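Local coordinates for protein PrgZ (Enterococcus faecalis, PDB 4FAJ) that is a membrane-anchored extracellular solute-binding protein that binds peptide pheromone and probably takes part in peptide uptake across the membrane, at residues 119-124 with 201-206. Numbering follows the deposited sequence.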
loop_
_atom_site.group_PDB
_atom_site.type_symbol
_atom_site.label_atom_id
_atom_site.label_comp_id
_atom_site.label_asym_id
_atom_site.label_seq_id
_atom_site.Cartn_x
_atom_site.Cartn_y
_atom_site.Cartn_z
ATOM N N LYS A 119 -5.486 -0.828 27.166
ATOM C CA LYS A 119 -6.005 -1.944 26.352
ATOM C C LYS A 119 -7.463 -1.846 25.863
ATOM O O LYS A 119 -7.835 -2.548 24.918
ATOM C CB LYS A 119 -5.820 -3.276 27.086
ATOM C CG LYS A 119 -4.364 -3.613 27.388
ATOM C CD LYS A 119 -4.158 -5.085 27.718
ATOM C CE LYS A 119 -4.883 -5.509 28.968
ATOM N NZ LYS A 119 -4.320 -4.865 30.178
ATOM N N THR A 120 -8.284 -1.011 26.492
ATOM C CA THR A 120 -9.683 -0.841 26.077
ATOM C C THR A 120 -9.898 0.531 25.445
ATOM O O THR A 120 -9.566 1.550 26.047
ATOM C CB THR A 120 -10.650 -1.037 27.264
ATOM O OG1 THR A 120 -10.434 -2.335 27.841
ATOM C CG2 THR A 120 -12.110 -0.912 26.822
ATOM N N TYR A 121 -10.441 0.538 24.227
ATOM C CA TYR A 121 -10.747 1.755 23.480
ATOM C C TYR A 121 -12.262 1.902 23.369
ATOM O O TYR A 121 -12.933 0.992 22.880
ATOM C CB TYR A 121 -10.165 1.682 22.067
ATOM C CG TYR A 121 -8.677 1.944 21.983
ATOM C CD1 TYR A 121 -7.765 1.162 22.694
ATOM C CD2 TYR A 121 -8.177 2.965 21.185
ATOM C CE1 TYR A 121 -6.396 1.394 22.618
ATOM C CE2 TYR A 121 -6.808 3.207 21.105
ATOM C CZ TYR A 121 -5.926 2.419 21.823
ATOM O OH TYR A 121 -4.570 2.658 21.736
ATOM N N THR A 122 -12.788 3.037 23.816
ATOM C CA THR A 122 -14.208 3.350 23.683
ATOM C C THR A 122 -14.374 4.543 22.756
ATOM O O THR A 122 -13.732 5.576 22.944
ATOM C CB THR A 122 -14.868 3.640 25.052
ATOM O OG1 THR A 122 -14.754 2.472 25.875
ATOM C CG2 THR A 122 -16.352 3.997 24.889
ATOM N N ILE A 123 -15.225 4.379 21.746
ATOM C CA ILE A 123 -15.369 5.361 20.669
ATOM C C ILE A 123 -16.850 5.618 20.416
ATOM O O ILE A 123 -17.653 4.678 20.389
ATOM C CB ILE A 123 -14.716 4.852 19.369
ATOM C CG1 ILE A 123 -13.216 4.605 19.593
ATOM C CG2 ILE A 123 -14.974 5.824 18.209
ATOM C CD1 ILE A 123 -12.570 3.708 18.567
ATOM N N VAL A 124 -17.213 6.880 20.233
ATOM C CA VAL A 124 -18.607 7.239 19.972
ATOM C C VAL A 124 -18.739 7.708 18.521
ATOM O O VAL A 124 -17.980 8.566 18.073
ATOM C CB VAL A 124 -19.113 8.330 20.949
ATOM C CG1 VAL A 124 -20.508 8.805 20.551
ATOM C CG2 VAL A 124 -19.131 7.801 22.385
ATOM N N TYR A 201 -0.027 2.822 17.938
ATOM C CA TYR A 201 -0.523 3.147 16.601
ATOM C C TYR A 201 -1.954 2.649 16.308
ATOM O O TYR A 201 -2.412 2.733 15.158
ATOM C CB TYR A 201 0.453 2.635 15.515
ATOM C CG TYR A 201 0.794 1.160 15.647
ATOM C CD1 TYR A 201 1.959 0.750 16.295
ATOM C CD2 TYR A 201 -0.062 0.188 15.154
ATOM C CE1 TYR A 201 2.264 -0.595 16.435
ATOM C CE2 TYR A 201 0.225 -1.140 15.286
ATOM C CZ TYR A 201 1.386 -1.533 15.931
ATOM O OH TYR A 201 1.661 -2.863 16.050
ATOM N N PHE A 202 -2.683 2.177 17.318
ATOM C CA PHE A 202 -4.003 1.588 17.054
ATOM C C PHE A 202 -5.001 2.586 16.458
ATOM O O PHE A 202 -5.750 2.241 15.553
ATOM C CB PHE A 202 -4.605 0.895 18.287
ATOM C CG PHE A 202 -5.859 0.121 17.968
ATOM C CD1 PHE A 202 -7.097 0.549 18.425
ATOM C CD2 PHE A 202 -5.798 -1.008 17.158
ATOM C CE1 PHE A 202 -8.265 -0.153 18.114
ATOM C CE2 PHE A 202 -6.961 -1.709 16.821
ATOM C CZ PHE A 202 -8.200 -1.276 17.304
ATOM N N THR A 203 -5.009 3.825 16.944
ATOM C CA THR A 203 -5.862 4.852 16.333
ATOM C C THR A 203 -5.490 5.063 14.857
ATOM O O THR A 203 -6.361 5.267 14.014
ATOM C CB THR A 203 -5.795 6.151 17.130
ATOM O OG1 THR A 203 -6.097 5.858 18.504
ATOM C CG2 THR A 203 -6.771 7.168 16.600
ATOM N N ASP A 204 -4.202 4.944 14.529
ATOM C CA ASP A 204 -3.777 5.000 13.128
ATOM C C ASP A 204 -4.395 3.882 12.295
ATOM O O ASP A 204 -4.827 4.124 11.171
ATOM C CB ASP A 204 -2.254 4.968 12.991
ATOM C CG ASP A 204 -1.571 6.075 13.788
ATOM O OD1 ASP A 204 -1.582 7.238 13.347
ATOM O OD2 ASP A 204 -1.058 5.786 14.870
ATOM N N LEU A 205 -4.457 2.675 12.846
ATOM C CA LEU A 205 -5.084 1.549 12.139
ATOM C C LEU A 205 -6.562 1.803 11.852
ATOM O O LEU A 205 -7.084 1.400 10.805
ATOM C CB LEU A 205 -4.936 0.265 12.944
ATOM C CG LEU A 205 -3.505 -0.267 13.084
ATOM C CD1 LEU A 205 -3.504 -1.538 13.888
ATOM C CD2 LEU A 205 -2.872 -0.504 11.733
ATOM N N LEU A 206 -7.236 2.471 12.789
ATOM C CA LEU A 206 -8.657 2.798 12.645
ATOM C C LEU A 206 -8.944 3.815 11.543
ATOM O O LEU A 206 -10.116 4.061 11.232
ATOM C CB LEU A 206 -9.223 3.322 13.978
ATOM C CG LEU A 206 -9.213 2.357 15.162
ATOM C CD1 LEU A 206 -9.791 3.005 16.428
ATOM C CD2 LEU A 206 -9.941 1.046 14.828
HETATM O O HOH W 1 -3.744 4.366 19.714
#
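Tyr-121 and Phe-202 form a T-shaped (edge-to-face) aromatic pair between a strand and a short helix of this family 5 solute-binding protein, which has the periplasmic-binding-protein fold. The strand, 120-124, is an inner member of a four-stranded antiparallel sheet. Phe-202 supplies the edge and Tyr-121 the face. The ring planes stand at 75° and the centroids are 5.1 Å apart. Phe-202 CD1 lies over the Tyr-121 ring, set off toward its rim, 3.8 Å from Tyr-121 CE2. CG of Phe-202 is anti to the backbone N (chi1 -172°), which carries its ring edge over the tyrosine. The two side chains run past each other in opposite directions, so Phe-202 CB comes within 3.9 Å of Tyr-121 OH.

Thr-203 approaches the same tyrosine at its edge, close to the ring plane, with OG1 3.8 Å from Tyr-121 CE2. Two residues along the strand, Ile-123 also faces the helix. Its CD1 meets Leu-206 CD1 tip to tip. The contact is mainly apolar, and most of its residues are buried.

One water links the two segments. It lies at the edge of the tyrosine ring, in its plane, and is hydrogen-bonded to Tyr-121 OH. The hydroxyl of the buried tyrosine thus has a polar partner next to the aromatic pair.

Tyr-121 and Ile-123 pair by backbone hydrogen bonds with Ile-193 and Leu-191 of the neighbouring strand 190-194. Val-114 and Pro-112 also pack on Tyr-121. On the helix side, Tyr-201 is the N-cap residue and its ring stacks on Tyr-473. Thr-203 N, in the first turn, where amides have no helical acceptor, donates to the bridging water, at 3.1 Å.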